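Local coordinates for Acarbose/maltose binding protein GacH (PDB 3K01), which binds acarbose and an acarbose homolog as the solute receptor of an ABC transporter, and probably also binds maltose, at residues L152-V157 with E175-T180; W191-L196 with A374-I379; R380-N385 with G389-D394. All blocks are in the same frame, centred on the assembly; numbering follows the deposited sequence.

Contact 1: L152-V157 with E175-T180; sequences LTKAGV and EKTGAT
Two helix C-termini meet at the protein surface, the last turn of helix 149-155 lying against the last turn of helix 163-177. The contact is made by van der Waals packing, mostly of two lysine chains, one of which lies against a backbone carbonyl. The chains of Lys-154 and Lys-176 cross at about a right angle, and their aliphatic roots touch where CG of Lys-154 is 3.9 Å from CG of Lys-176. A bend at the second torsion of Lys-176 (chi2 89°) lays its chain over the exposed end of the other helix: CG rests on CA of Ala-155 at 3.8 Å, and further out CE lies 3.3 Å from the carbonyl O of Lys-154. Beside it, CB of Ala-155 meets CB of Lys-176 at 4.2 Å. Both helices belong to the helical connection between strands 132-148 and 180-183, which both pair with strand 254-259 in the sheet; the contact thus folds this connection back on itself. Leu-152 and Ala-155 reach Ile-173, one turn earlier in the longer helix, which carries the packing inward. Each helix ends at a glycine with positive phi. At Gly-156 the ending is a Schellman motif, closed by the bond from Val-157 N to Leu-152 O (3.0 Å). Past Thr-177 the chain turns differently: OG1 of Thr-177 accepts from Ala-179 N at 3.0 Å (157° at the hydrogen), an ST turn, while the same hydroxyl is also bonded to Ile-173 O. With OG1 so engaged, the methyl CG2 faces the neighbouring helix, sliding past Lys-154 CG at 4.1 Å. NZ of Lys-154 and NZ of Lys-176 stay 6.5 Å apart, their repulsion perhaps eased by the negative poles of the helix ends.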
loop_
_atom_site.group_PDB
_atom_site.type_symbol
_atom_site.label_atom_id
_atom_site.label_comp_id
_atom_site.label_asym_id
_atom_site.label_seq_id
_atom_site.Cartn_x
_atom_site.Cartn_y
_atom_site.Cartn_z
ATOM N N LEU A 152 21.022 5.566 -16.087
ATOM C CA LEU A 152 20.580 4.620 -17.114
ATOM C C LEU A 152 20.931 5.122 -18.515
ATOM O O LEU A 152 21.332 4.332 -19.379
ATOM C CB LEU A 152 19.088 4.306 -17.016
ATOM C CG LEU A 152 18.690 3.156 -16.056
ATOM C CD1 LEU A 152 19.055 3.433 -14.596
ATOM C CD2 LEU A 152 17.210 2.824 -16.190
ATOM N N THR A 153 20.820 6.427 -18.731
ATOM C CA THR A 153 21.132 7.006 -20.039
ATOM C C THR A 153 22.613 6.864 -20.304
ATOM O O THR A 153 23.016 6.446 -21.413
ATOM C CB THR A 153 20.717 8.479 -20.072
ATOM O OG1 THR A 153 19.313 8.542 -19.929
ATOM C CG2 THR A 153 21.074 9.120 -21.425
ATOM N N LYS A 154 23.453 7.168 -19.313
ATOM C CA LYS A 154 24.891 7.052 -19.497
ATOM C C LYS A 154 25.247 5.608 -19.838
ATOM O O LYS A 154 26.101 5.362 -20.712
ATOM C CB LYS A 154 25.635 7.548 -18.263
ATOM C CG LYS A 154 27.144 7.485 -18.408
ATOM C CD LYS A 154 27.808 8.455 -17.461
ATOM C CE LYS A 154 29.259 8.742 -17.878
ATOM N NZ LYS A 154 29.368 9.832 -18.878
ATOM N N ALA A 155 24.569 4.648 -19.205
ATOM C CA ALA A 155 24.855 3.232 -19.420
ATOM C C ALA A 155 24.242 2.716 -20.726
ATOM O O ALA A 155 24.584 1.606 -21.174
ATOM C CB ALA A 155 24.340 2.423 -18.245
ATOM N N GLY A 156 23.313 3.460 -21.320
ATOM C CA GLY A 156 22.660 3.065 -22.566
ATOM C C GLY A 156 21.523 2.071 -22.429
ATOM O O GLY A 156 21.125 1.423 -23.405
ATOM N N VAL A 157 20.956 1.943 -21.227
ATOM C CA VAL A 157 19.980 0.883 -21.015
ATOM C C VAL A 157 18.565 1.427 -20.881
ATOM O O VAL A 157 18.368 2.583 -20.475
ATOM C CB VAL A 157 20.310 0.038 -19.774
ATOM C CG1 VAL A 157 21.695 -0.583 -19.874
ATOM C CG2 VAL A 157 20.188 0.855 -18.507
ATOM N N GLU A 175 29.401 -1.342 -15.199
ATOM C CA GLU A 175 30.558 -1.214 -16.086
ATOM C C GLU A 175 30.775 0.240 -16.470
ATOM O O GLU A 175 31.925 0.705 -16.564
ATOM C CB GLU A 175 30.371 -2.090 -17.323
ATOM C CG GLU A 175 31.582 -2.139 -18.253
ATOM C CD GLU A 175 31.503 -1.174 -19.411
ATOM O OE1 GLU A 175 30.593 -0.341 -19.483
ATOM O OE2 GLU A 175 32.396 -1.250 -20.299
ATOM N N LYS A 176 29.704 0.937 -16.788
ATOM C CA LYS A 176 29.808 2.292 -17.343
ATOM C C LYS A 176 30.013 3.378 -16.311
ATOM O O LYS A 176 30.647 4.402 -16.600
ATOM C CB LYS A 176 28.532 2.620 -18.137
ATOM C CG LYS A 176 28.587 3.890 -18.988
ATOM C CD LYS A 176 29.132 3.590 -20.383
ATOM C CE LYS A 176 29.292 4.861 -21.172
ATOM N NZ LYS A 176 29.873 4.442 -22.466
ATOM N N THR A 177 29.436 3.195 -15.125
ATOM C CA THR A 177 29.337 4.269 -14.132
ATOM C C THR A 177 29.914 3.898 -12.770
ATOM O O THR A 177 30.102 4.785 -11.945
ATOM C CB THR A 177 27.868 4.710 -13.905
ATOM O OG1 THR A 177 27.184 3.729 -13.103
ATOM C CG2 THR A 177 27.107 4.952 -15.209
ATOM N N GLY A 178 30.138 2.619 -12.514
ATOM C CA GLY A 178 30.544 2.162 -11.197
ATOM C C GLY A 178 29.377 1.962 -10.221
ATOM O O GLY A 178 29.571 1.348 -9.175
ATOM N N ALA A 179 28.195 2.510 -10.502
ATOM C CA ALA A 179 27.052 2.324 -9.599
ATOM C C ALA A 179 26.572 0.890 -9.640
ATOM O O ALA A 179 26.652 0.244 -10.670
ATOM C CB ALA A 179 25.933 3.250 -9.995
ATOM N N THR A 180 26.066 0.410 -8.513
ATOM C CA THR A 180 25.341 -0.864 -8.487
ATOM C C THR A 180 23.950 -0.653 -9.109
ATOM O O THR A 180 23.384 0.443 -9.008
ATOM C CB THR A 180 25.245 -1.350 -7.034
ATOM O OG1 THR A 180 26.552 -1.735 -6.616
ATOM C CG2 THR A 180 24.316 -2.540 -6.861
#

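Contact 2: W191-L196 with A374-I379; sequences WFLPYL and ALFEPI
Ile-379 presents two separate branches to two neighbouring side chains, CG2 to Phe-192 and CD1 to Leu-193, and crosses each of them at about a right angle. CG2, set anti to the backbone N of its own residue, sits against the root of the phenyl group: it is 3.7 Å from CB of Phe-192 and 3.6 Å from CD2 of the same ring, approaching obliquely. The other branch, running through CG1, ends with CD1 at 4.1 Å from CD2 of Leu-193. The second methyl of that leucine, CD1, lies close to the ring plane of Phe-376, at the edge, 3.6 Å from CE1 and 4.1 Å from CZ of that phenylalanine, and these two side chains also cross at about a right angle. Leu-193 is thereby split between residues one helical turn apart on the opposing segment, while Ile-379 faces both Phe-192 and Leu-193, which are adjacent in sequence. These contacts join the N-terminal part of helix 193-198 to that of helix 376-387, from segments with 177 residues between them, in the buried interior. Such a long return of the chain is consistent with the fold of bacterial solute-binding proteins, whose lobes are each built from distant parts of the sequence. Side chains bridge the gap, since even the nearest pair of CA atoms, those of Phe-192 and Ile-379, is 7.6 Å apart. Packing continues beyond both helices: the Phe-192 ring stacks with Tyr-222 of helix 216-230, Leu-193 touches Pro-294 of strand 293-302, and Ile-379 also packs on Thr-400 and Tyr-404 of helix 393-407. Leu-196 N bonds to Phe-192 O (3.2 Å), and Phe-192 CG stands anti to its backbone N (chi1 180°), a setting that carries the ring out to the isoleucine CG2.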
loop_
_atom_site.group_PDB
_atom_site.type_symbol
_atom_site.label_atom_id
_atom_site.label_comp_id
_atom_site.label_asym_id
_atom_site.label_seq_id
_atom_site.Cartn_x
_atom_site.Cartn_y
_atom_site.Cartn_z
ATOM N N TRP A 191 8.731 -5.362 1.014
ATOM C CA TRP A 191 9.576 -5.343 -0.169
ATOM C C TRP A 191 9.895 -6.713 -0.729
ATOM O O TRP A 191 10.467 -6.801 -1.812
ATOM C CB TRP A 191 10.869 -4.561 0.104
ATOM C CG TRP A 191 10.729 -3.029 -0.068
ATOM C CD1 TRP A 191 11.240 -2.295 -1.107
ATOM C CD2 TRP A 191 10.084 -2.085 0.807
ATOM N NE1 TRP A 191 10.939 -0.966 -0.931
ATOM C CE2 TRP A 191 10.225 -0.800 0.222
ATOM C CE3 TRP A 191 9.390 -2.196 2.018
ATOM C CZ2 TRP A 191 9.694 0.360 0.812
ATOM C CZ3 TRP A 191 8.863 -1.047 2.606
ATOM C CH2 TRP A 191 9.016 0.213 2.004
ATOM N N PHE A 192 9.529 -7.785 -0.027
ATOM C CA PHE A 192 9.625 -9.097 -0.625
ATOM C C PHE A 192 8.511 -9.357 -1.637
ATOM O O PHE A 192 8.676 -10.132 -2.584
ATOM C CB PHE A 192 9.594 -10.159 0.494
ATOM C CG PHE A 192 9.680 -11.568 0.009
ATOM C CD1 PHE A 192 10.865 -12.042 -0.543
ATOM C CD2 PHE A 192 8.600 -12.428 0.130
ATOM C CE1 PHE A 192 10.967 -13.396 -0.959
ATOM C CE2 PHE A 192 8.713 -13.793 -0.292
ATOM C CZ PHE A 192 9.880 -14.245 -0.830
ATOM N N LEU A 193 7.353 -8.737 -1.391
ATOM C CA LEU A 193 6.168 -9.115 -2.125
ATOM C C LEU A 193 6.270 -8.945 -3.646
ATOM O O LEU A 193 5.807 -9.817 -4.381
ATOM C CB LEU A 193 4.912 -8.447 -1.527
ATOM C CG LEU A 193 4.623 -8.856 -0.076
ATOM C CD1 LEU A 193 3.431 -8.066 0.456
ATOM C CD2 LEU A 193 4.309 -10.348 0.029
ATOM N N PRO A 194 6.908 -7.874 -4.147
ATOM C CA PRO A 194 7.068 -7.821 -5.615
ATOM C C PRO A 194 7.763 -9.040 -6.212
ATOM O O PRO A 194 7.405 -9.480 -7.302
ATOM C CB PRO A 194 7.931 -6.559 -5.808
ATOM C CG PRO A 194 7.526 -5.677 -4.664
ATOM C CD PRO A 194 7.426 -6.645 -3.497
ATOM N N TYR A 195 8.759 -9.568 -5.498
ATOM C CA TYR A 195 9.448 -10.771 -5.979
ATOM C C TYR A 195 8.566 -12.009 -5.943
ATOM O O TYR A 195 8.608 -12.837 -6.859
ATOM C CB TYR A 195 10.765 -10.996 -5.205
ATOM C CG TYR A 195 11.679 -9.800 -5.368
ATOM C CD1 TYR A 195 12.279 -9.494 -6.586
ATOM C CD2 TYR A 195 11.889 -8.945 -4.316
ATOM C CE1 TYR A 195 13.080 -8.357 -6.723
ATOM C CE2 TYR A 195 12.679 -7.820 -4.433
ATOM C CZ TYR A 195 13.275 -7.552 -5.651
ATOM O OH TYR A 195 14.027 -6.389 -5.769
ATOM N N LEU A 196 7.755 -12.128 -4.887
ATOM C CA LEU A 196 6.807 -13.227 -4.796
ATOM C C LEU A 196 5.796 -13.157 -5.950
ATOM O O LEU A 196 5.578 -14.140 -6.669
ATOM C CB LEU A 196 6.102 -13.200 -3.451
ATOM C CG LEU A 196 5.082 -14.341 -3.251
ATOM C CD1 LEU A 196 5.754 -15.724 -3.281
ATOM C CD2 LEU A 196 4.364 -14.116 -1.966
ATOM N N ALA A 374 -0.227 -10.206 10.319
ATOM C CA ALA A 374 0.597 -11.197 10.993
ATOM C C ALA A 374 1.406 -12.020 9.979
ATOM O O ALA A 374 2.376 -12.673 10.339
ATOM C CB ALA A 374 -0.293 -12.119 11.840
ATOM N N LEU A 375 1.017 -11.989 8.713
ATOM C CA LEU A 375 1.726 -12.752 7.678
ATOM C C LEU A 375 3.082 -12.130 7.324
ATOM O O LEU A 375 3.896 -12.797 6.674
ATOM C CB LEU A 375 0.877 -12.871 6.405
ATOM C CG LEU A 375 -0.472 -13.545 6.611
ATOM C CD1 LEU A 375 -1.179 -13.648 5.269
ATOM C CD2 LEU A 375 -0.331 -14.927 7.263
ATOM N N PHE A 376 3.331 -10.885 7.739
ATOM C CA PHE A 376 4.577 -10.217 7.357
ATOM C C PHE A 376 5.776 -10.668 8.171
ATOM O O PHE A 376 6.872 -10.797 7.628
ATOM C CB PHE A 376 4.400 -8.693 7.440
ATOM C CG PHE A 376 3.607 -8.131 6.299
ATOM C CD1 PHE A 376 4.167 -8.038 5.032
ATOM C CD2 PHE A 376 2.306 -7.701 6.506
ATOM C CE1 PHE A 376 3.442 -7.514 3.965
ATOM C CE2 PHE A 376 1.555 -7.188 5.445
ATOM C CZ PHE A 376 2.123 -7.091 4.179
ATOM N N GLU A 377 5.605 -10.921 9.465
ATOM C CA GLU A 377 6.757 -11.229 10.295
ATOM C C GLU A 377 7.524 -12.490 9.852
ATOM O O GLU A 377 8.747 -12.461 9.817
ATOM C CB GLU A 377 6.382 -11.254 11.785
ATOM C CG GLU A 377 7.528 -11.710 12.669
ATOM C CD GLU A 377 8.637 -10.666 12.806
ATOM O OE1 GLU A 377 8.630 -9.609 12.158
ATOM O OE2 GLU A 377 9.570 -10.909 13.586
ATOM N N PRO A 378 6.834 -13.587 9.496
ATOM C CA PRO A 378 7.595 -14.746 9.027
ATOM C C PRO A 378 8.406 -14.455 7.776
ATOM O O PRO A 378 9.539 -14.918 7.645
ATOM C CB PRO A 378 6.527 -15.818 8.790
ATOM C CG PRO A 378 5.404 -15.414 9.748
ATOM C CD PRO A 378 5.390 -13.896 9.627
ATOM N N ILE A 379 7.858 -13.657 6.864
ATOM C CA ILE A 379 8.624 -13.242 5.695
ATOM C C ILE A 379 9.836 -12.419 6.109
ATOM O O ILE A 379 10.929 -12.617 5.577
ATOM C CB ILE A 379 7.760 -12.426 4.738
ATOM C CG1 ILE A 379 6.650 -13.287 4.156
ATOM C CG2 ILE A 379 8.616 -11.769 3.621
ATOM C CD1 ILE A 379 5.659 -12.492 3.287
#

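Contact 3: R380-N385 with G389-D394; sequences RLQMAN and GETSPD
The carbonyl oxygen of Asn-385 gathers the backbone where Glu-390 and Thr-391 turn back past the end of helix 376-387. Thr-391 N donates to it at 3.1 Å, coming from above the carbonyl plane, 52° out of it and hence not along a lone pair. Glu-390 N is nearer, 3.0 Å from Asn-385 O, but its hydrogen points well off the line and the bond is weak. Ser-388 OG adds another weak bond to the same oxygen, which thus has one sound bond and two weak ones. The bond from Glu-390 N belongs to the Schellman motif that ends the helix, with Gly-389 taking positive phi; the chain then passes through Thr-391 to Ser-392, the N-cap of helix 393-407, whose OG caps Glu-395 N weakly. This is a short turn linking two consecutive helices, and a water is bound in it. The water donates to Gln-382 OE1 at 2.7 Å, accepts from Asn-385 ND2 at 2.9 Å and is hydrogen-bonded to Thr-391 OG1 at 2.8 Å, tying two side chains of helix 376-387 to one of the linking loop. Gln-382 OE1 is further held by Asn-399 ND2 of the second helix, so this buried oxygen has two donors. The first torsion of Thr-391 (chi1 -58°) places OG1 beside its own backbone N, over Asn-385 CB at 3.4 Å, and leaves the methyl CG2 4.1 Å from Gln-382 OE1, the two side chains crossing obliquely. The Asn-385 amide uses its NH2 on the water; its other end, OD1, meets Glu-390 OE1 at 3.2 Å. Both are acceptors, so this approach is not a hydrogen bond, and the amide and carboxylate planes are turned 46° from each other.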
loop_
_atom_site.group_PDB
_atom_site.type_symbol
_atom_site.label_atom_id
_atom_site.label_comp_id
_atom_site.label_asym_id
_atom_site.label_seq_id
_atom_site.Cartn_x
_atom_site.Cartn_y
_atom_site.Cartn_z
ATOM N N ARG A 380 9.663 -11.482 7.030
ATOM C CA ARG A 380 10.782 -10.638 7.426
ATOM C C ARG A 380 11.931 -11.515 7.930
ATOM O O ARG A 380 13.081 -11.354 7.511
ATOM C CB ARG A 380 10.403 -9.671 8.523
ATOM C CG ARG A 380 11.565 -8.734 8.883
ATOM C CD ARG A 380 11.348 -8.054 10.223
ATOM N NE ARG A 380 11.314 -9.061 11.291
ATOM C CZ ARG A 380 12.392 -9.684 11.779
ATOM N NH1 ARG A 380 13.621 -9.398 11.342
ATOM N NH2 ARG A 380 12.229 -10.621 12.699
ATOM N N LEU A 381 11.618 -12.448 8.832
ATOM C CA LEU A 381 12.649 -13.290 9.415
ATOM C C LEU A 381 13.338 -14.163 8.368
ATOM O O LEU A 381 14.596 -14.229 8.319
ATOM C CB LEU A 381 12.003 -14.168 10.482
ATOM C CG LEU A 381 12.970 -15.102 11.203
ATOM C CD1 LEU A 381 14.119 -14.344 11.878
ATOM C CD2 LEU A 381 12.192 -15.929 12.194
ATOM N N GLN A 382 12.543 -14.831 7.535
ATOM C CA GLN A 382 13.095 -15.721 6.562
ATOM C C GLN A 382 13.840 -15.001 5.453
ATOM O O GLN A 382 14.912 -15.473 5.016
ATOM C CB GLN A 382 12.048 -16.686 5.990
ATOM C CG GLN A 382 11.335 -17.577 7.046
ATOM C CD GLN A 382 12.304 -18.273 7.964
ATOM O OE1 GLN A 382 13.288 -18.841 7.494
ATOM N NE2 GLN A 382 12.023 -18.269 9.260
ATOM N N MET A 383 13.334 -13.854 4.998
ATOM C CA MET A 383 14.083 -13.118 3.981
ATOM C C MET A 383 15.432 -12.652 4.533
ATOM O O MET A 383 16.435 -12.700 3.807
ATOM C CB MET A 383 13.289 -11.941 3.418
ATOM C CG MET A 383 14.167 -10.973 2.555
ATOM S SD MET A 383 13.228 -9.619 1.822
ATOM C CE MET A 383 12.217 -9.430 3.343
ATOM N N ALA A 384 15.469 -12.202 5.781
ATOM C CA ALA A 384 16.730 -11.805 6.391
ATOM C C ALA A 384 17.700 -12.971 6.429
ATOM O O ALA A 384 18.888 -12.819 6.107
ATOM C CB ALA A 384 16.496 -11.256 7.790
ATOM N N ASN A 385 17.206 -14.142 6.800
ATOM C CA ASN A 385 18.068 -15.295 6.943
ATOM C C ASN A 385 18.538 -15.837 5.600
ATOM O O ASN A 385 19.611 -16.431 5.527
ATOM C CB ASN A 385 17.391 -16.347 7.823
ATOM C CG ASN A 385 17.250 -15.881 9.268
ATOM O OD1 ASN A 385 17.744 -14.808 9.668
ATOM N ND2 ASN A 385 16.552 -16.678 10.053
ATOM N N GLY A 389 22.643 -15.614 4.213
ATOM C CA GLY A 389 23.262 -16.888 3.798
ATOM C C GLY A 389 22.995 -18.038 4.739
ATOM O O GLY A 389 23.426 -19.169 4.470
ATOM N N GLU A 390 22.275 -17.785 5.821
ATOM C CA GLU A 390 22.011 -18.805 6.831
ATOM C C GLU A 390 21.035 -19.870 6.361
ATOM O O GLU A 390 21.176 -21.036 6.702
ATOM C CB GLU A 390 21.448 -18.133 8.073
ATOM C CG GLU A 390 22.423 -17.127 8.652
ATOM C CD GLU A 390 21.759 -16.166 9.586
ATOM O OE1 GLU A 390 20.550 -16.368 9.851
ATOM O OE2 GLU A 390 22.450 -15.207 10.034
ATOM N N THR A 391 20.060 -19.464 5.557
ATOM C CA THR A 391 18.922 -20.323 5.235
ATOM C C THR A 391 18.744 -20.368 3.728
ATOM O O THR A 391 18.743 -19.320 3.061
ATOM C CB THR A 391 17.663 -19.759 5.902
ATOM O OG1 THR A 391 17.902 -19.703 7.306
ATOM C CG2 THR A 391 16.427 -20.591 5.592
ATOM N N SER A 392 18.558 -21.569 3.176
ATOM C CA SER A 392 18.298 -21.720 1.752
ATOM C C SER A 392 16.876 -21.276 1.411
ATOM O O SER A 392 15.989 -21.316 2.261
ATOM C CB SER A 392 18.478 -23.184 1.348
ATOM O OG SER A 392 17.467 -24.000 1.939
ATOM N N PRO A 393 16.645 -20.888 0.164
ATOM C CA PRO A 393 15.290 -20.589 -0.292
ATOM C C PRO A 393 14.244 -21.648 0.055
ATOM O O PRO A 393 13.137 -21.292 0.464
ATOM C CB PRO A 393 15.465 -20.436 -1.809
ATOM C CG PRO A 393 16.824 -19.835 -1.915
ATOM C CD PRO A 393 17.641 -20.575 -0.881
ATOM N N ASP A 394 14.554 -22.924 -0.093
ATOM C CA ASP A 394 13.527 -23.926 0.164
ATOM C C ASP A 394 13.189 -23.958 1.650
ATOM O O ASP A 394 12.013 -24.044 2.006
ATOM C CB ASP A 394 13.995 -25.305 -0.286
ATOM C CG ASP A 394 12.915 -26.339 -0.109
ATOM O OD1 ASP A 394 12.038 -26.387 -0.977
ATOM O OD2 ASP A 394 12.930 -27.055 0.903
HETATM O O HOH W 1 15.633 -19.184 8.806
#

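Overall arrangement
From the N terminus, contact 1 comes first, closing a short loop within the helical connection between strands 132-148 and 180-183. Only afterwards does 191-196 open the long loop of contact 2, which returns to helix 376-387, the last but one, after 177 intervening residues. Contact 3 then closes the short turn between that helix and helix 393-407. The three follow in series, none nesting in or crossing another. Contacts 2 and 3 share helix 376-387, their centres about 12 Å apart, and touch where Phe-192 CB lies 3.9 Å from Met-383 SD. Contact 1 stands apart, its centre about 30 Å from the centre of each of the others.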